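Local coordinates for Lmo0131 protein (Listeria monocytogenes, PDB 4Q6J), which probably hydrolyses the signalling nucleotide cyclic di-GMP, acting as a phosphodiesterase specific for it, at residues I174-M179 with K208-G213; E123-E128 with S153-G158. One frame throughout, in Å; residues are numbered along the deposited sequence.

Interaction 1 (I174-M179 with K208-G213)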
loop_
_atom_site.group_PDB
_atom_site.type_symbol
_atom_site.label_atom_id
_atom_site.label_comp_id
_atom_site.label_asym_id
_atom_site.label_seq_id
_atom_site.Cartn_x
_atom_site.Cartn_y
_atom_site.Cartn_z
ATOM N N ILE B 174 14.415 -17.352 12.536
ATOM C CA ILE B 174 15.498 -16.632 11.873
ATOM C C ILE B 174 14.986 -15.321 11.266
ATOM O O ILE B 174 13.975 -15.284 10.569
ATOM C CB ILE B 174 16.161 -17.494 10.766
ATOM C CG1 ILE B 174 16.883 -18.702 11.364
ATOM C CG2 ILE B 174 17.107 -16.677 9.915
ATOM C CD1 ILE B 174 16.460 -19.984 10.720
ATOM N N VAL B 175 15.687 -14.244 11.584
ATOM C CA VAL B 175 15.424 -12.944 10.995
ATOM C C VAL B 175 16.434 -12.686 9.896
ATOM O O VAL B 175 17.635 -12.760 10.132
ATOM C CB VAL B 175 15.542 -11.832 12.047
ATOM C CG1 VAL B 175 15.711 -10.465 11.383
ATOM C CG2 VAL B 175 14.337 -11.878 12.997
ATOM N N LYS B 176 15.936 -12.390 8.704
ATOM C CA LYS B 176 16.774 -12.066 7.570
ATOM C C LYS B 176 16.662 -10.574 7.271
ATOM O O LYS B 176 15.582 -9.972 7.356
ATOM C CB LYS B 176 16.389 -12.928 6.365
ATOM C CG LYS B 176 16.294 -14.391 6.760
ATOM C CD LYS B 176 16.363 -15.349 5.593
ATOM C CE LYS B 176 17.729 -15.353 4.921
ATOM N NZ LYS B 176 17.608 -15.820 3.518
ATOM N N THR B 177 17.796 -9.970 6.955
ATOM C CA THR B 177 17.843 -8.553 6.633
ATOM C C THR B 177 18.309 -8.367 5.213
ATOM O O THR B 177 19.098 -9.149 4.710
ATOM C CB THR B 177 18.794 -7.843 7.570
ATOM O OG1 THR B 177 20.090 -8.441 7.450
ATOM C CG2 THR B 177 18.295 -7.983 9.003
ATOM N N ASP B 178 17.814 -7.345 4.542
ATOM C CA ASP B 178 18.167 -7.225 3.146
ATOM C C ASP B 178 19.367 -6.308 2.978
ATOM O O ASP B 178 19.929 -5.802 3.955
ATOM C CB ASP B 178 16.959 -6.873 2.265
ATOM C CG ASP B 178 16.503 -5.460 2.418
ATOM O OD1 ASP B 178 17.061 -4.586 1.729
ATOM O OD2 ASP B 178 15.556 -5.236 3.191
HETATM N N MSE B 179 19.794 -6.104 1.746
HETATM C CA MSE B 179 21.085 -5.539 1.461
HETATM C C MSE B 179 21.261 -4.137 2.011
HETATM O O MSE B 179 22.354 -3.810 2.442
HETATM C CB MSE B 179 21.368 -5.643 -0.031
HETATM C CG MSE B 179 21.011 -4.403 -0.816
HETATM SE SE MSE B 179 22.615 -3.280 -0.977
HETATM C CE MSE B 179 22.484 -3.389 -2.937
ATOM N N LYS B 208 18.143 -16.423 15.539
ATOM C CA LYS B 208 19.384 -16.075 14.885
ATOM C C LYS B 208 19.110 -15.135 13.726
ATOM O O LYS B 208 17.986 -15.034 13.267
ATOM C CB LYS B 208 20.086 -17.327 14.402
ATOM C CG LYS B 208 20.410 -18.226 15.577
ATOM C CD LYS B 208 21.383 -19.305 15.297
ATOM C CE LYS B 208 21.801 -19.946 16.598
ATOM N NZ LYS B 208 22.675 -21.073 16.295
ATOM N N VAL B 209 20.137 -14.454 13.250
ATOM C CA VAL B 209 19.991 -13.460 12.204
ATOM C C VAL B 209 20.793 -13.868 10.979
ATOM O O VAL B 209 21.933 -14.298 11.126
ATOM C CB VAL B 209 20.566 -12.119 12.699
ATOM C CG1 VAL B 209 20.591 -11.106 11.588
ATOM C CG2 VAL B 209 19.752 -11.596 13.845
ATOM N N VAL B 210 20.230 -13.714 9.778
ATOM C CA VAL B 210 20.994 -13.870 8.535
ATOM C C VAL B 210 21.061 -12.499 7.887
ATOM O O VAL B 210 20.029 -11.888 7.695
ATOM C CB VAL B 210 20.320 -14.806 7.482
ATOM C CG1 VAL B 210 21.156 -14.818 6.206
ATOM C CG2 VAL B 210 20.133 -16.213 7.988
ATOM N N THR B 211 22.251 -11.998 7.561
ATOM C CA THR B 211 22.324 -10.749 6.816
ATOM C C THR B 211 22.613 -11.069 5.349
ATOM O O THR B 211 23.649 -11.629 5.051
ATOM C CB THR B 211 23.406 -9.800 7.395
ATOM O OG1 THR B 211 24.642 -10.502 7.529
ATOM C CG2 THR B 211 22.998 -9.286 8.745
ATOM N N GLU B 212 21.675 -10.737 4.451
ATOM C CA GLU B 212 21.868 -10.915 3.021
ATOM C C GLU B 212 22.511 -9.661 2.443
ATOM O O GLU B 212 22.577 -8.622 3.100
ATOM C CB GLU B 212 20.541 -11.132 2.304
ATOM C CG GLU B 212 19.628 -12.121 2.966
ATOM C CD GLU B 212 18.415 -12.439 2.093
ATOM O OE1 GLU B 212 18.408 -12.064 0.902
ATOM O OE2 GLU B 212 17.457 -13.056 2.585
ATOM N N GLY B 213 22.974 -9.762 1.205
ATOM C CA GLY B 213 23.562 -8.625 0.535
ATOM C C GLY B 213 24.983 -8.378 0.987
ATOM O O GLY B 213 25.505 -7.290 0.787
HETATM O O HOH W 1 21.618 -7.555 5.250
HETATM O O HOH W 2 25.072 -4.613 1.437
#
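K176 and E212 form a salt bridge, NZ to OE2 at 2.9 Å, beside the backbone pairing of I174-T177 with K208-T211. The ammonium meets the glutamate oxygen from above the carboxylate plane, 49° out of it, and the same ammonium also has Q232 OE1 as a hydrogen-bond partner. The lysine chain bends at its third torsion (67°), which turns CE back from an extended course. K176 CE lies 3.7 Å from V210 CB, the two side chains running side by side and pointing the same way. On the same face, the CG2 methyls of I174 and V210 meet at 3.6 Å, and V210 thus touches both alternate residues of the neighbouring strand. At the T177-T211 pair, on the other face, the hydroxyl OG1 of T177 lies alongside the CG2 methyl of T211.

Parallel hydrogen bonding fixes this register: V175 N bonds to K208 O, and V210 N returns to V175 O at 2.8 Å. T177 N bonds to V210 O, and E212 N to T177 O carries the pairing one residue past strand 208-211. The strands belong to a beta-alpha-beta unit of the EAL domain's TIM barrel, with helix 189-204 making the crossover. V175 and V209 point to the outer face and pack on C202 of that helix, whereas I174, K176 and V210 point to the inner face, where E123 touches I174 and K176, and Y230 touches V210.

Where the backbones leave the sheet, one water joins T177 OG1, D178 O and E212 O, its distance to T177 OG1 being 2.8 Å. A second water donates to both M179 O and G213 O, the latter at 2.8 Å. S180 OG pairs with D178 OD1 and, farther out, selenomethionine M179 packs on S8 of the second subunit.

Interaction 2 (E123-E128 with S153-G158). With EDO (1,2-ethanediol), chain Q; EDO (1,2-ethanediol), chain N.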
loop_
_atom_site.group_PDB
_atom_site.type_symbol
_atom_site.label_atom_id
_atom_site.label_comp_id
_atom_site.label_asym_id
_atom_site.label_seq_id
_atom_site.Cartn_x
_atom_site.Cartn_y
_atom_site.Cartn_z
ATOM N N GLU B 123 13.454 -24.747 5.927
ATOM C CA GLU B 123 13.117 -23.437 6.463
ATOM C C GLU B 123 12.029 -22.801 5.572
ATOM O O GLU B 123 12.188 -22.712 4.366
ATOM C CB GLU B 123 14.377 -22.570 6.494
ATOM C CG GLU B 123 14.128 -21.114 6.763
ATOM C CD GLU B 123 15.452 -20.319 6.800
ATOM O OE1 GLU B 123 16.413 -20.836 7.401
ATOM O OE2 GLU B 123 15.548 -19.210 6.225
ATOM N N ILE B 124 10.912 -22.422 6.181
ATOM C CA ILE B 124 9.914 -21.603 5.507
ATOM C C ILE B 124 10.294 -20.162 5.733
ATOM O O ILE B 124 10.349 -19.712 6.864
ATOM C CB ILE B 124 8.507 -21.825 6.072
ATOM C CG1 ILE B 124 7.989 -23.218 5.701
ATOM C CG2 ILE B 124 7.545 -20.744 5.591
ATOM C CD1 ILE B 124 6.644 -23.554 6.314
ATOM N N GLU B 125 10.584 -19.461 4.640
ATOM C CA GLU B 125 10.934 -18.055 4.681
ATOM C C GLU B 125 9.735 -17.220 4.241
ATOM O O GLU B 125 9.291 -17.294 3.101
ATOM C CB GLU B 125 12.142 -17.760 3.802
ATOM C CG GLU B 125 12.328 -16.278 3.631
ATOM C CD GLU B 125 13.560 -15.903 2.853
ATOM O OE1 GLU B 125 14.434 -16.744 2.645
ATOM O OE2 GLU B 125 13.667 -14.732 2.446
ATOM N N ILE B 126 9.193 -16.443 5.163
ATOM C CA ILE B 126 7.971 -15.694 4.926
ATOM C C ILE B 126 8.316 -14.440 4.130
ATOM O O ILE B 126 9.179 -13.657 4.543
ATOM C CB ILE B 126 7.250 -15.319 6.264
ATOM C CG1 ILE B 126 7.028 -16.564 7.123
ATOM C CG2 ILE B 126 5.941 -14.563 5.997
ATOM C CD1 ILE B 126 6.653 -16.252 8.524
ATOM N N ILE B 127 7.670 -14.277 2.982
ATOM C CA ILE B 127 7.912 -13.139 2.113
ATOM C C ILE B 127 6.617 -12.329 1.889
ATOM O O ILE B 127 5.581 -12.646 2.484
ATOM C CB ILE B 127 8.591 -13.552 0.761
ATOM C CG1 ILE B 127 7.667 -14.398 -0.117
ATOM C CG2 ILE B 127 9.886 -14.238 1.017
ATOM C CD1 ILE B 127 8.065 -14.376 -1.553
ATOM N N GLU B 128 6.683 -11.275 1.072
ATOM C CA GLU B 128 5.504 -10.484 0.716
ATOM C C GLU B 128 4.652 -10.120 1.925
ATOM O O GLU B 128 3.438 -10.264 1.918
ATOM C CB GLU B 128 4.702 -11.201 -0.379
ATOM C CG GLU B 128 5.553 -11.334 -1.628
ATOM C CD GLU B 128 4.925 -12.131 -2.768
ATOM O OE1 GLU B 128 3.736 -12.448 -2.698
ATOM O OE2 GLU B 128 5.630 -12.441 -3.754
ATOM N N SER B 153 11.623 -18.495 9.008
ATOM C CA SER B 153 12.303 -17.218 8.964
ATOM C C SER B 153 11.408 -16.166 8.334
ATOM O O SER B 153 10.351 -16.475 7.835
ATOM C CB SER B 153 13.608 -17.326 8.183
ATOM O OG SER B 153 13.360 -17.714 6.869
HETATM N N MSE B 154 11.842 -14.911 8.353
HETATM C CA MSE B 154 11.089 -13.833 7.712
HETATM C C MSE B 154 12.077 -12.950 6.992
HETATM O O MSE B 154 13.167 -12.687 7.488
HETATM C CB MSE B 154 10.270 -13.030 8.746
HETATM C CG MSE B 154 11.097 -12.323 9.781
HETATM SE SE MSE B 154 10.091 -11.297 11.128
HETATM C CE MSE B 154 9.463 -9.846 9.920
ATOM N N ASP B 155 11.699 -12.494 5.811
ATOM C CA ASP B 155 12.598 -11.670 5.001
ATOM C C ASP B 155 12.449 -10.176 5.302
ATOM O O ASP B 155 11.569 -9.779 6.069
ATOM C CB ASP B 155 12.343 -11.926 3.520
ATOM C CG ASP B 155 11.176 -11.135 2.992
ATOM O OD1 ASP B 155 10.307 -10.744 3.807
ATOM O OD2 ASP B 155 11.118 -10.902 1.757
ATOM N N ASP B 156 13.303 -9.365 4.677
ATOM C CA ASP B 156 13.095 -7.910 4.573
ATOM C C ASP B 156 12.922 -7.241 5.926
ATOM O O ASP B 156 12.135 -6.322 6.042
ATOM C CB ASP B 156 11.823 -7.603 3.746
ATOM C CG ASP B 156 12.047 -7.634 2.222
ATOM O OD1 ASP B 156 13.079 -8.142 1.741
ATOM O OD2 ASP B 156 11.157 -7.135 1.494
ATOM N N PHE B 157 13.641 -7.700 6.954
ATOM C CA PHE B 157 13.287 -7.213 8.265
ATOM C C PHE B 157 13.456 -5.708 8.333
ATOM O O PHE B 157 14.515 -5.152 8.174
ATOM C CB PHE B 157 14.060 -7.881 9.419
ATOM C CG PHE B 157 13.572 -7.441 10.776
ATOM C CD1 PHE B 157 14.072 -6.299 11.355
ATOM C CD2 PHE B 157 12.545 -8.099 11.408
ATOM C CE1 PHE B 157 13.612 -5.866 12.570
ATOM C CE2 PHE B 157 12.071 -7.657 12.625
ATOM C CZ PHE B 157 12.608 -6.544 13.207
ATOM N N GLY B 158 12.337 -5.088 8.620
ATOM C CA GLY B 158 12.191 -3.703 8.964
ATOM C C GLY B 158 11.928 -2.837 7.763
ATOM O O GLY B 158 11.356 -1.772 7.911
HETATM C C1 EDO Q . 9.609 -10.502 -2.518
HETATM O O1 EDO Q . 10.616 -11.335 -1.926
HETATM C C2 EDO Q . 9.575 -9.142 -1.837
HETATM O O2 EDO Q . 9.111 -9.299 -0.501
HETATM C C1 EDO N . 19.419 -19.538 8.845
HETATM O O1 EDO N . 18.512 -19.311 7.755
HETATM C C2 EDO N . 20.600 -20.389 8.410
HETATM O O2 EDO N . 21.437 -19.657 7.509
#
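S153 and E123 meet through a hydroxyl-carboxylate hydrogen bond in which S153 OG donates to E123 OE2 at 2.7 Å. Their strands, 151-154 and 122-127, are parallel neighbours in the TIM barrel of the EAL domain, and D155-G158 supplies the DDFG signature of the family. The tight part of the contact surrounds S153. Its first torsion (61°) sets OG between the backbone N and the carbonyl carbon, and from there the hydroxyl reaches E123 OE2 from above the carboxylate plane, while S153 OG also lies 3.3 Å from E125 CB. In E123, CG stands anti to the backbone N (168°), and the chain stays extended beyond it, so that the carboxylate ends beside the serine.

Backbone bonds hold this buried part in register. S153 N donates to I124 O, and I126 N to S153 O at 2.9 Å. On the face opposite the S153 side chain, I126 CG1 lies 3.4 Å from S153 O.

Beyond S153 and M154 the contact becomes looser. One more bond, D155 N to I126 O, follows the last bridged pair, after which D156-G158 leave the neighbouring strand and R129 takes up D155 O. E125 and D155 cross at about a right angle, with E125 OE2 against D155 CB at 3.3 Å and the two carboxylates turned 55° apart. A 1,2-ethanediol, probably from the crystallisation liquor, reaches D155 OD2 by a weak hydrogen bond, and a second one donates to E123 OE1 at the other end of the contact. Across the loose end, the CG2 methyl of I127 approaches D155 OD2, whereas D155 OD1 stands 3.2 Å from I126 O, two acceptors with no hydrogen bond between them.

Overall arrangement
Both contacts belong to one barrel sheet, and their centres lie about 9 Å apart. Strand 151-154 pairs with 122-127 on one side and with 174-177 on the other, while 174-177 pairs in turn with 208-211, so four consecutive parallel strands are covered. Along the chain interaction 2 closes before interaction 1 opens. The two touch directly: K176 N and M154 O, and K176 O and F157 N, are probable backbone hydrogen bonds. Together they bring E125, D155, K176 and E212 to the C-terminal ends of the strands, where TIM-barrel enzymes place their active sites.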